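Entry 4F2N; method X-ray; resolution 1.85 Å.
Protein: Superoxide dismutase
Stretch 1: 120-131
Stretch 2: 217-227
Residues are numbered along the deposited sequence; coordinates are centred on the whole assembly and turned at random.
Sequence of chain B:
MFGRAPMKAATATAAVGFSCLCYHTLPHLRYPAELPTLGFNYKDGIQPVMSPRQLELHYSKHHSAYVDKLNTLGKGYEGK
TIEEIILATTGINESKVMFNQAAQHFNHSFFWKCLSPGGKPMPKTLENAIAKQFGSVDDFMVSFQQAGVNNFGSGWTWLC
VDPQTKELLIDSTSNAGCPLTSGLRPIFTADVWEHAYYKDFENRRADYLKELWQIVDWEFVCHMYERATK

Stretch 1 (120-131) KPMPKTLENAIA
Stretch 2 217-227: DWEFVCHMYER

Packing of stretch 120-131 against stretch 217-227 in one chain of superoxide dismutase. The first stretch begins extended and then turns into a helix, 124-131; the second has only Asp 217 before its helix, 218-227. Both helices continue later in the chain. Their axes approach to 9.3 Å, with N-to-C directions 68° apart. CA-CA distances set the register: 4.7 Å for Lys 120 to Asp 217, 4.7 Å for Met 122 to Trp 218, and 5.4 Å for Leu 126 to Cys 222. Together the stretches bury 727 Å².

A single beta bridge joins Lys 120 (phi/psi -129/140) to Asp 217 (-81/92), and Trp 218 N donates to Lys 120 O at 3.3 Å. Pro 121 (-63/150), Met 122 (-75/121) and Pro 123 (-64/152) carry the extended chain past Trp 218 to the helix, where Pro 123 is the N-cap residue. Both helices have regular backbone geometry, with i to i-4 bonds such as Ile 130 N to Leu 126 O (2.9 Å) and Cys 222 N to Trp 218 O (2.8 Å). Asp 217 (chi1 t) caps the second helix: Asp 217 OD1 accepts from Phe 220 N at 3.2 Å. The aliphatic part of Lys 120 (m, t, t, m) lies against this carboxylate, Lys 120 CD 3.2 Å from Asp 217 OD1.

Trp 218 (chi1 m, chi2 117°) is the broadest bump, its CA-to-CB bond directed toward the first stretch. Met 122 (t, t, m) covers one ring face: Met 122 CE lies 3.4 Å from the centroid of the Trp 218 six-membered ring and 8° off the normal, a CH-pi contact. Lys 120 O meets the ring edge near its plane, 3.2 Å from Trp 218 CD1. Farther along, Leu 126 CD2 touches Trp 218 CE3 at 3.6 Å, and Ile 130 CD1 (chi1 m, chi2 t) reaches Trp 218 CZ3 at 4.4 Å.

Leu 126 (t, p), on the first helix, is the knob that sits in a hollow of the second formed by Trp 218, Val 221, Cys 222 and Tyr 225. Leu 126 CD2 lies 3.6 Å from Val 221 CG1, Leu 126 CB 3.9 Å from Cys 222 SG, and Leu 126 CD1 4.1 Å from Tyr 225 CB. The small Cys 222 side chain (chi1 t) also receives the Pro 123 ring, Pro 123 CG to Cys 222 CB 3.7 Å, and Thr 125, with Thr 125 CB 4.1 Å from Cys 222 SG. One turn beyond Thr 125, the short Ala 129 side chain meets the end of Tyr 225 (t, chi2 77°), with Ala 129 CB 3.4 Å from Tyr 225 OH.

At the exposed margin, Glu 219 (m, t, chi3 18°) lies beside Pro 121, its CA-to-CB bond sideways. A water bridges them, donating to Pro 121 O (2.8 Å) and Glu 219 OE2 (2.6 Å). The CA-to-CB bond of Lys 124 (t, p, p, t) is directed away from the second stretch, and Lys 124 NZ forms a salt bridge with Glu 127 OE1 at 2.9 Å.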

# COMPACT_ATOMS: atom_id res chain seq x y z
N LYS B 120 -21.59 0.09 18.00
CA LYS B 120 -22.20 0.38 19.31
C LYS B 120 -22.26 1.91 19.45
O LYS B 120 -21.30 2.60 19.07
CB LYS B 120 -21.38 -0.23 20.45
CG LYS B 120 -21.14 -1.73 20.31
CD LYS B 120 -20.72 -2.38 21.61
CE LYS B 120 -20.60 -3.90 21.45
NZ LYS B 120 -21.93 -4.52 21.23
N PRO B 121 -23.36 2.46 20.01
CA PRO B 121 -23.48 3.93 20.10
C PRO B 121 -22.41 4.55 20.97
O PRO B 121 -21.91 3.92 21.90
CB PRO B 121 -24.88 4.14 20.72
CG PRO B 121 -25.60 2.85 20.48
CD PRO B 121 -24.56 1.77 20.51
N MET B 122 -22.04 5.78 20.65
CA MET B 122 -20.98 6.50 21.35
C MET B 122 -21.49 6.99 22.70
O MET B 122 -22.47 7.72 22.77
CB MET B 122 -20.54 7.69 20.52
CG MET B 122 -19.32 8.43 21.05
SD MET B 122 -19.05 9.88 20.01
CE MET B 122 -18.52 9.12 18.48
N PRO B 123 -20.82 6.57 23.78
CA PRO B 123 -21.20 7.06 25.10
C PRO B 123 -20.97 8.56 25.21
O PRO B 123 -20.09 9.12 24.54
CB PRO B 123 -20.25 6.32 26.04
CG PRO B 123 -19.81 5.11 25.28
CD PRO B 123 -19.74 5.57 23.85
N LYS B 124 -21.76 9.19 26.07
CA LYS B 124 -21.70 10.62 26.30
C LYS B 124 -20.28 11.13 26.66
O LYS B 124 -19.85 12.18 26.17
CB LYS B 124 -22.76 11.01 27.36
CG LYS B 124 -22.87 12.50 27.67
CD LYS B 124 -23.16 13.34 26.43
CE LYS B 124 -24.50 12.98 25.82
NZ LYS B 124 -24.79 13.88 24.67
N THR B 125 -19.54 10.37 27.47
CA THR B 125 -18.19 10.80 27.87
C THR B 125 -17.31 11.05 26.63
O THR B 125 -16.63 12.08 26.52
CB THR B 125 -17.50 9.76 28.78
OG1 THR B 125 -18.23 9.68 30.01
CG2 THR B 125 -16.05 10.17 29.10
N LEU B 126 -17.38 10.11 25.70
CA LEU B 126 -16.58 10.18 24.47
C LEU B 126 -17.06 11.29 23.56
O LEU B 126 -16.25 12.05 23.03
CB LEU B 126 -16.57 8.84 23.74
CG LEU B 126 -15.67 8.79 22.49
CD1 LEU B 126 -14.22 9.19 22.79
CD2 LEU B 126 -15.74 7.41 21.85
N GLU B 127 -18.38 11.39 23.38
CA GLU B 127 -18.98 12.46 22.58
C GLU B 127 -18.49 13.85 23.03
O GLU B 127 -18.06 14.65 22.20
CB GLU B 127 -20.50 12.40 22.65
CG GLU B 127 -21.18 13.34 21.67
CD GLU B 127 -22.68 13.14 21.65
OE1 GLU B 127 -23.23 12.52 22.59
OE2 GLU B 127 -23.32 13.62 20.68
N ASN B 128 -18.58 14.12 24.34
CA ASN B 128 -18.11 15.38 24.91
C ASN B 128 -16.62 15.63 24.62
O ASN B 128 -16.24 16.75 24.26
CB ASN B 128 -18.35 15.41 26.44
CG ASN B 128 -19.82 15.46 26.81
OD1 ASN B 128 -20.67 15.88 26.01
ND2 ASN B 128 -20.14 15.05 28.03
N ALA B 129 -15.80 14.59 24.76
CA ALA B 129 -14.35 14.72 24.57
C ALA B 129 -14.01 15.03 23.11
O ALA B 129 -13.15 15.87 22.83
CB ALA B 129 -13.63 13.46 25.00
N ILE B 130 -14.68 14.34 22.20
CA ILE B 130 -14.48 14.57 20.75
C ILE B 130 -14.97 15.99 20.38
O ILE B 130 -14.26 16.72 19.67
CB ILE B 130 -15.16 13.47 19.89
CG1 ILE B 130 -14.41 12.15 20.09
CG2 ILE B 130 -15.19 13.85 18.41
CD1 ILE B 130 -15.00 10.94 19.40
N ALA B 131 -16.13 16.39 20.89
CA ALA B 131 -16.62 17.75 20.58
C ALA B 131 -15.72 18.82 21.19
O ALA B 131 -15.50 19.87 20.58
CB ALA B 131 -18.07 17.94 21.03
N ASP B 217 -17.23 0.24 17.13
CA ASP B 217 -17.58 -0.06 18.50
C ASP B 217 -17.16 1.11 19.37
O ASP B 217 -16.02 1.17 19.86
CB ASP B 217 -16.91 -1.37 18.96
CG ASP B 217 -17.31 -1.78 20.38
OD1 ASP B 217 -17.90 -0.95 21.11
OD2 ASP B 217 -17.04 -2.92 20.78
N TRP B 218 -18.08 2.05 19.57
CA TRP B 218 -17.73 3.27 20.31
C TRP B 218 -17.55 3.04 21.80
O TRP B 218 -16.91 3.83 22.49
CB TRP B 218 -18.74 4.39 20.05
CG TRP B 218 -18.69 4.99 18.67
CD1 TRP B 218 -19.70 4.97 17.69
CD2 TRP B 218 -17.59 5.76 18.08
NE1 TRP B 218 -19.30 5.66 16.57
CE2 TRP B 218 -18.04 6.15 16.74
CE3 TRP B 218 -16.33 6.15 18.51
CZ2 TRP B 218 -17.24 6.90 15.89
CZ3 TRP B 218 -15.52 6.91 17.64
CH2 TRP B 218 -15.97 7.27 16.36
N GLU B 219 -18.11 1.94 22.30
CA GLU B 219 -17.88 1.56 23.71
C GLU B 219 -16.41 1.17 23.96
O GLU B 219 -15.83 1.54 25.00
CB GLU B 219 -18.86 0.46 24.13
CG GLU B 219 -20.30 0.94 24.08
CD GLU B 219 -21.33 -0.13 24.42
OE1 GLU B 219 -20.95 -1.16 25.02
OE2 GLU B 219 -22.52 0.06 24.09
N PHE B 220 -15.81 0.44 23.02
CA PHE B 220 -14.40 0.12 23.14
C PHE B 220 -13.58 1.40 23.02
O PHE B 220 -12.63 1.60 23.77
CB PHE B 220 -13.94 -0.89 22.07
CG PHE B 220 -12.46 -1.07 22.04
CD1 PHE B 220 -11.82 -1.86 23.01
CD2 PHE B 220 -11.69 -0.44 21.06
CE1 PHE B 220 -10.44 -2.03 22.98
CE2 PHE B 220 -10.31 -0.61 21.03
CZ PHE B 220 -9.70 -1.41 21.99
N VAL B 221 -13.91 2.25 22.05
CA VAL B 221 -13.17 3.51 21.86
C VAL B 221 -13.26 4.33 23.17
O VAL B 221 -12.26 4.88 23.64
CB VAL B 221 -13.70 4.34 20.67
CG1 VAL B 221 -12.91 5.65 20.54
CG2 VAL B 221 -13.61 3.54 19.36
N CYS B 222 -14.45 4.40 23.76
CA CYS B 222 -14.61 5.16 25.01
C CYS B 222 -13.81 4.55 26.18
O CYS B 222 -13.20 5.28 26.98
CB CYS B 222 -16.09 5.31 25.36
SG CYS B 222 -16.38 6.41 26.77
N HIS B 223 -13.83 3.22 26.29
CA HIS B 223 -13.00 2.50 27.27
C HIS B 223 -11.53 2.87 27.09
O HIS B 223 -10.83 3.16 28.07
CB HIS B 223 -13.18 0.99 27.14
CG HIS B 223 -12.31 0.18 28.10
ND1 HIS B 223 -12.65 -0.02 29.40
CD2 HIS B 223 -11.08 -0.47 27.92
CE1 HIS B 223 -11.70 -0.76 30.01
NE2 HIS B 223 -10.74 -1.03 29.10
N MET B 224 -11.06 2.86 25.84
CA MET B 224 -9.68 3.27 25.55
C MET B 224 -9.42 4.74 25.94
O MET B 224 -8.38 5.08 26.50
CB MET B 224 -9.38 3.06 24.05
CG MET B 224 -9.31 1.58 23.63
SD MET B 224 -8.14 0.59 24.60
CE MET B 224 -6.63 1.55 24.51
N TYR B 225 -10.36 5.60 25.61
CA TYR B 225 -10.22 7.02 25.95
C TYR B 225 -10.05 7.23 27.47
O TYR B 225 -9.13 7.93 27.91
CB TYR B 225 -11.42 7.83 25.42
CG TYR B 225 -11.41 9.25 25.93
CD1 TYR B 225 -10.55 10.19 25.38
CD2 TYR B 225 -12.20 9.63 27.02
CE1 TYR B 225 -10.53 11.50 25.85
CE2 TYR B 225 -12.17 10.93 27.52
CZ TYR B 225 -11.31 11.85 26.93
OH TYR B 225 -11.25 13.14 27.40
N GLU B 226 -10.91 6.61 28.26
CA GLU B 226 -10.85 6.77 29.72
C GLU B 226 -9.51 6.31 30.30
O GLU B 226 -8.88 7.04 31.09
CB GLU B 226 -12.03 6.07 30.40
CG GLU B 226 -13.33 6.84 30.16
CD GLU B 226 -14.60 6.04 30.45
OE1 GLU B 226 -14.54 4.85 30.78
OE2 GLU B 226 -15.70 6.61 30.34
N ARG B 227 -9.04 5.13 29.89
CA ARG B 227 -7.77 4.65 30.41
C ARG B 227 -6.58 5.43 29.87
O ARG B 227 -5.62 5.61 30.58
CB ARG B 227 -7.58 3.14 30.25
CG ARG B 227 -7.55 2.59 28.82
CD ARG B 227 -7.64 1.05 28.85
NE ARG B 227 -6.44 0.42 29.41
CZ ARG B 227 -5.33 0.12 28.72
NH1 ARG B 227 -5.24 0.40 27.42
NH2 ARG B 227 -4.29 -0.44 29.32
O HOH W 1 -23.20 2.55 23.91